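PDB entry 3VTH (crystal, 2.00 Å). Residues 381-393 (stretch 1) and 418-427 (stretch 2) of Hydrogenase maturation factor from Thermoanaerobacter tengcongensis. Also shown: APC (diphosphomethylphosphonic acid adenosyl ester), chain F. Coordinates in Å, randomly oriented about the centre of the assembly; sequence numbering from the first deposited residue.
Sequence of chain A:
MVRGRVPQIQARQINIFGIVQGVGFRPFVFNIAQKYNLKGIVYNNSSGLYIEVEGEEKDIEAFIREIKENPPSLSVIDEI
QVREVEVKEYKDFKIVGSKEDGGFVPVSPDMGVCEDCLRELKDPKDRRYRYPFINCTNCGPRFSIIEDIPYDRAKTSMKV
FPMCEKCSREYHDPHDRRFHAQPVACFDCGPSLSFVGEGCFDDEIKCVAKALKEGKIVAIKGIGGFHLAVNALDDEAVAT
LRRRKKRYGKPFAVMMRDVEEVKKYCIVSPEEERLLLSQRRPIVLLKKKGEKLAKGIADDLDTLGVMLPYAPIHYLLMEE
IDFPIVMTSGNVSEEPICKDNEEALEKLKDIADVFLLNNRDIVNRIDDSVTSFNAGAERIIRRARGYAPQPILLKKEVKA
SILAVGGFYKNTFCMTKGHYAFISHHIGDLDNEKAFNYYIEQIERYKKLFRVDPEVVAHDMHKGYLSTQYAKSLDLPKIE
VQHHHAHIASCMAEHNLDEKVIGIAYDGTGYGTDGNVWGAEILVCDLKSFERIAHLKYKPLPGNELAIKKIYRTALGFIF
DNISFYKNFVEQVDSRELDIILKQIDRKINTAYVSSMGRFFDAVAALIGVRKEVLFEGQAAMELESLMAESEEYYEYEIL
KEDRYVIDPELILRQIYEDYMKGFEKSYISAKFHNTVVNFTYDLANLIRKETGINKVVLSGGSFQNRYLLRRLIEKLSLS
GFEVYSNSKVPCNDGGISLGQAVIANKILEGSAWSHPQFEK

Stretch 1, residues 381-393: IRRARGYAPQPIL
Stretch 2 (418-427) GHYAFISHHI

The two stretches run antiparallel, meeting as a short two-stranded ladder at one end and a single backbone bond at the other, with waters filling the gap between. In the ladder I392 pairs with A421 (CA to CA 5.0 Å) and L393 with Y420 (CA to CA 5.0 Å). I392 N donates to A421 O at 2.9 Å, and A421 N returns a bond to I392 O at 2.9 Å, so both residues of this pair have their backbone groups satisfied by each other. I392 (phi/psi -82/129, chi1 and chi2 both m) and A421 (-110/103) share one face, with I392 CB 4.1 Å from A421 CB; the small methyl of A421 gives the I392 side chain an apolar neighbour. L393 (chi1 t, chi2 p) and Y420 (chi1 m) occupy the other face, with L393 CD1 3.7 Å from Y420 CE1 and 3.4 Å from H419 CD2.

P391 lacks an amide hydrogen, but here its ring serves as an apolar surface, CG lying 3.5 Å from Y420 CD1 and CB 3.7 Å from F422 CD1. The CB contact is an off-centre CH-pi approach to the F422 ring.

Before P391 the two stretches part. A cis peptide bond precedes P389, and A384 O accepts from both Y387 N (3.0 Å) and A388 N (2.9 Å), closing a turn in which G386 has phi/psi 87/-17, a conformation that would jam a CB against the preceding carbonyl. R383 reaches back in an extended t, t, t rotamer: NH2 donates to Q390 O at 2.8 Å, while NE donates to water 1 at 3.0 Å. Water 1 donates to Q390 O (2.9 Å) and I423 O (2.8 Å). Water 3 links P389 O (2.9 Å) to I423 O (2.8 Å), so P389 O and I423 O, which take no hydrogen bond from the opposite stretch, are supplied by solvent.

At the far end H426 N donates to R383 O at 3.1 Å. R383 O also accepts from water 2 at 3.0 Å, and water 2 donates to S424 O at 2.5 Å. Close by, A388 CB packs 3.5 Å from H425 CB.

R382 (t, t, m) lays its guanidinium flat on the H426 ring (chi1 t), centres 3.9 Å apart and planes at 15°. R382 NE is 3.5 Å from H426 NE2, but the angle is too poor for a hydrogen bond. Stacking leaves the in-plane donors free: R382 NH1 donates to APC O1B at 3.1 Å and R382 NH2 donates to APC O2B at 3.0 Å, where positive charge suits the anionic phosphonate oxygens. H426 ND1 is buried without a partner in the model.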

# COMPACT_ATOMS: atom_id res chain seq x y z
N ILE A 381 -3.48 -3.59 0.10
CA ILE A 381 -3.29 -3.85 1.54
C ILE A 381 -2.16 -2.98 2.06
O ILE A 381 -2.26 -2.41 3.14
CB ILE A 381 -2.98 -5.37 1.81
CG1 ILE A 381 -4.20 -6.25 1.54
CG2 ILE A 381 -2.49 -5.60 3.26
CD1 ILE A 381 -4.22 -6.92 0.18
N ARG A 382 -1.08 -2.88 1.28
CA ARG A 382 0.07 -2.09 1.66
C ARG A 382 0.48 -1.31 0.42
O ARG A 382 0.89 -1.87 -0.57
CB ARG A 382 1.21 -3.00 2.17
CG ARG A 382 2.46 -2.20 2.66
CD ARG A 382 3.57 -3.18 3.13
NE ARG A 382 3.30 -3.68 4.48
CZ ARG A 382 4.14 -4.43 5.19
NH1 ARG A 382 5.32 -4.79 4.68
NH2 ARG A 382 3.81 -4.81 6.43
N ARG A 383 0.30 0.00 0.48
CA ARG A 383 0.55 0.83 -0.68
C ARG A 383 1.96 1.39 -0.57
O ARG A 383 2.24 2.27 0.25
CB ARG A 383 -0.51 1.92 -0.80
CG ARG A 383 -0.33 2.83 -2.03
CD ARG A 383 -1.27 4.06 -1.96
NE ARG A 383 -0.93 5.04 -3.01
CZ ARG A 383 -1.42 5.00 -4.25
NH1 ARG A 383 -2.26 4.03 -4.61
NH2 ARG A 383 -1.08 5.92 -5.15
N ALA A 384 2.85 0.88 -1.40
CA ALA A 384 4.27 1.22 -1.29
C ALA A 384 4.93 1.17 -2.66
O ALA A 384 4.45 1.84 -3.58
CB ALA A 384 4.99 0.31 -0.25
N ARG A 385 6.01 0.40 -2.83
CA ARG A 385 6.76 0.44 -4.10
C ARG A 385 5.86 0.24 -5.33
O ARG A 385 5.02 -0.68 -5.35
CB ARG A 385 7.91 -0.58 -4.13
CG ARG A 385 8.72 -0.53 -5.46
CD ARG A 385 9.85 -1.55 -5.54
NE ARG A 385 9.46 -2.89 -5.12
CZ ARG A 385 8.73 -3.75 -5.83
NH1 ARG A 385 8.29 -3.45 -7.06
NH2 ARG A 385 8.45 -4.95 -5.31
N GLY A 386 6.05 1.08 -6.36
CA GLY A 386 5.26 0.93 -7.59
C GLY A 386 3.93 1.67 -7.58
O GLY A 386 3.36 1.91 -8.64
N TYR A 387 3.46 2.06 -6.38
CA TYR A 387 2.22 2.85 -6.23
C TYR A 387 2.52 4.23 -5.64
O TYR A 387 2.29 5.25 -6.27
CB TYR A 387 1.20 2.12 -5.34
CG TYR A 387 0.63 0.86 -5.97
CD1 TYR A 387 -0.70 0.83 -6.43
CD2 TYR A 387 1.42 -0.28 -6.13
CE1 TYR A 387 -1.23 -0.32 -7.01
CE2 TYR A 387 0.90 -1.44 -6.71
CZ TYR A 387 -0.42 -1.46 -7.15
OH TYR A 387 -0.93 -2.63 -7.70
N ALA A 388 3.02 4.26 -4.41
CA ALA A 388 3.54 5.48 -3.83
C ALA A 388 4.80 5.88 -4.57
O ALA A 388 5.60 5.03 -4.96
CB ALA A 388 3.84 5.29 -2.34
N PRO A 389 5.03 7.20 -4.72
CA PRO A 389 4.27 8.29 -4.13
C PRO A 389 3.22 8.93 -5.07
O PRO A 389 2.96 10.13 -4.97
CB PRO A 389 5.36 9.31 -3.84
CG PRO A 389 6.28 9.17 -5.07
CD PRO A 389 6.23 7.69 -5.43
N GLN A 390 2.67 8.16 -6.01
CA GLN A 390 1.63 8.72 -6.90
C GLN A 390 0.48 9.24 -6.04
O GLN A 390 -0.04 8.49 -5.17
CB GLN A 390 1.15 7.70 -7.94
CG GLN A 390 0.02 8.20 -8.87
CD GLN A 390 -0.34 7.21 -9.96
OE1 GLN A 390 0.38 6.25 -10.23
NE2 GLN A 390 -1.48 7.43 -10.61
N PRO A 391 0.08 10.51 -6.26
CA PRO A 391 -0.96 11.08 -5.41
C PRO A 391 -2.36 10.57 -5.76
O PRO A 391 -2.59 10.05 -6.86
CB PRO A 391 -0.86 12.57 -5.69
CG PRO A 391 -0.36 12.64 -7.15
CD PRO A 391 0.62 11.50 -7.22
N ILE A 392 -3.27 10.70 -4.79
CA ILE A 392 -4.70 10.55 -5.03
C ILE A 392 -5.21 11.88 -5.59
O ILE A 392 -4.95 12.95 -5.03
CB ILE A 392 -5.45 10.18 -3.72
CG1 ILE A 392 -4.89 8.89 -3.10
CG2 ILE A 392 -6.97 10.06 -3.96
CD1 ILE A 392 -4.73 7.72 -4.06
N LEU A 393 -5.93 11.81 -6.70
CA LEU A 393 -6.47 13.00 -7.34
C LEU A 393 -7.72 13.48 -6.62
O LEU A 393 -8.66 12.70 -6.37
CB LEU A 393 -6.76 12.73 -8.82
CG LEU A 393 -7.00 13.95 -9.73
CD1 LEU A 393 -5.81 14.90 -9.70
CD2 LEU A 393 -7.33 13.52 -11.17
N GLY A 418 -2.61 21.65 -4.05
CA GLY A 418 -3.33 21.76 -5.32
C GLY A 418 -4.50 20.80 -5.28
O GLY A 418 -5.25 20.77 -4.29
N HIS A 419 -4.67 19.99 -6.32
CA HIS A 419 -5.69 18.95 -6.26
C HIS A 419 -5.12 17.57 -5.98
O HIS A 419 -5.70 16.57 -6.41
CB HIS A 419 -6.57 18.95 -7.51
CG HIS A 419 -5.82 19.09 -8.79
ND1 HIS A 419 -5.74 20.29 -9.47
CD2 HIS A 419 -5.10 18.20 -9.52
CE1 HIS A 419 -5.01 20.13 -10.57
NE2 HIS A 419 -4.62 18.87 -10.62
N TYR A 420 -4.00 17.50 -5.26
CA TYR A 420 -3.43 16.20 -4.90
C TYR A 420 -3.43 15.90 -3.42
O TYR A 420 -3.20 16.77 -2.60
CB TYR A 420 -2.00 16.07 -5.42
CG TYR A 420 -1.83 16.26 -6.91
CD1 TYR A 420 -2.40 15.38 -7.82
CD2 TYR A 420 -1.05 17.30 -7.41
CE1 TYR A 420 -2.22 15.53 -9.18
CE2 TYR A 420 -0.87 17.47 -8.79
CZ TYR A 420 -1.46 16.58 -9.66
OH TYR A 420 -1.30 16.72 -11.00
N ALA A 421 -3.67 14.63 -3.09
CA ALA A 421 -3.43 14.12 -1.75
C ALA A 421 -2.22 13.18 -1.90
O ALA A 421 -2.34 12.10 -2.46
CB ALA A 421 -4.65 13.36 -1.22
N PHE A 422 -1.07 13.68 -1.48
CA PHE A 422 0.16 12.91 -1.50
C PHE A 422 0.19 12.04 -0.25
O PHE A 422 0.68 12.47 0.80
CB PHE A 422 1.37 13.84 -1.49
CG PHE A 422 1.57 14.59 -2.78
CD1 PHE A 422 2.11 13.95 -3.90
CD2 PHE A 422 1.22 15.94 -2.88
CE1 PHE A 422 2.30 14.65 -5.11
CE2 PHE A 422 1.41 16.65 -4.07
CZ PHE A 422 1.95 16.01 -5.19
N ILE A 423 -0.39 10.85 -0.35
CA ILE A 423 -0.32 9.90 0.75
C ILE A 423 1.06 9.18 0.69
O ILE A 423 1.53 8.77 -0.39
CB ILE A 423 -1.52 8.90 0.73
CG1 ILE A 423 -1.49 8.00 1.99
CG2 ILE A 423 -1.52 8.06 -0.56
CD1 ILE A 423 -2.79 7.14 2.21
N SER A 424 1.73 9.09 1.83
CA SER A 424 3.07 8.54 1.85
C SER A 424 3.02 7.05 1.60
O SER A 424 1.98 6.40 1.81
CB SER A 424 3.73 8.79 3.20
OG SER A 424 3.25 7.91 4.22
N HIS A 425 4.14 6.50 1.17
CA HIS A 425 4.30 5.06 1.17
C HIS A 425 4.17 4.54 2.60
O HIS A 425 4.36 5.28 3.57
CB HIS A 425 5.65 4.66 0.57
CG HIS A 425 6.85 5.14 1.35
ND1 HIS A 425 7.35 6.42 1.23
CD2 HIS A 425 7.67 4.49 2.20
CE1 HIS A 425 8.42 6.55 2.00
NE2 HIS A 425 8.64 5.39 2.60
N HIS A 426 3.83 3.26 2.71
CA HIS A 426 3.79 2.55 4.00
C HIS A 426 5.02 2.86 4.86
O HIS A 426 6.16 2.70 4.41
CB HIS A 426 3.76 1.05 3.70
CG HIS A 426 3.86 0.18 4.91
ND1 HIS A 426 5.02 -0.47 5.27
CD2 HIS A 426 2.93 -0.18 5.83
CE1 HIS A 426 4.81 -1.19 6.36
NE2 HIS A 426 3.55 -1.04 6.71
N ILE A 427 4.77 3.32 6.08
CA ILE A 427 5.85 3.64 7.01
C ILE A 427 6.04 2.48 7.99
O ILE A 427 7.16 2.03 8.22
CB ILE A 427 5.58 4.97 7.78
CG1 ILE A 427 5.42 6.16 6.78
CG2 ILE A 427 6.63 5.24 8.87
CD1 ILE A 427 6.69 6.48 5.96
PG APC F . 8.80 -6.95 9.77
O1G APC F . 9.66 -6.73 8.56
O2G APC F . 8.84 -8.38 10.25
O3G APC F . 9.00 -5.96 10.88
PB APC F . 6.58 -6.87 7.94
O1B APC F . 7.07 -5.73 7.11
O2B APC F . 5.08 -6.89 8.17
O3B APC F . 7.24 -6.73 9.39
PA APC F . 7.62 -8.55 5.49
O1A APC F . 7.89 -10.01 5.18
O2A APC F . 8.71 -7.61 5.14
C3A APC F . 7.15 -8.47 7.26
O5' APC F . 6.34 -8.01 4.67
C5' APC F . 5.48 -8.85 3.90
C4' APC F . 4.03 -8.43 4.17
O4' APC F . 3.21 -9.20 3.28
C3' APC F . 3.63 -8.79 5.60
O3' APC F . 2.83 -7.75 6.20
C2' APC F . 2.77 -10.02 5.43
O2' APC F . 1.84 -10.21 6.52
C1' APC F . 2.17 -9.80 4.04
N9 APC F . 1.82 -11.13 3.53
C8 APC F . 2.67 -12.07 3.04
N7 APC F . 1.97 -13.19 2.71
C5 APC F . 0.67 -12.95 3.00
C6 APC F . -0.61 -13.70 2.91
N6 APC F . -0.64 -14.95 2.43
N1 APC F . -1.73 -13.08 3.33
C2 APC F . -1.73 -11.81 3.81
N3 APC F . -0.62 -11.07 3.93
C4 APC F . 0.58 -11.59 3.54
O HOH W 1 0.95 7.34 -2.70
O HOH W 2 0.50 4.60 0.79
O HOH W 3 2.30 10.70 -2.25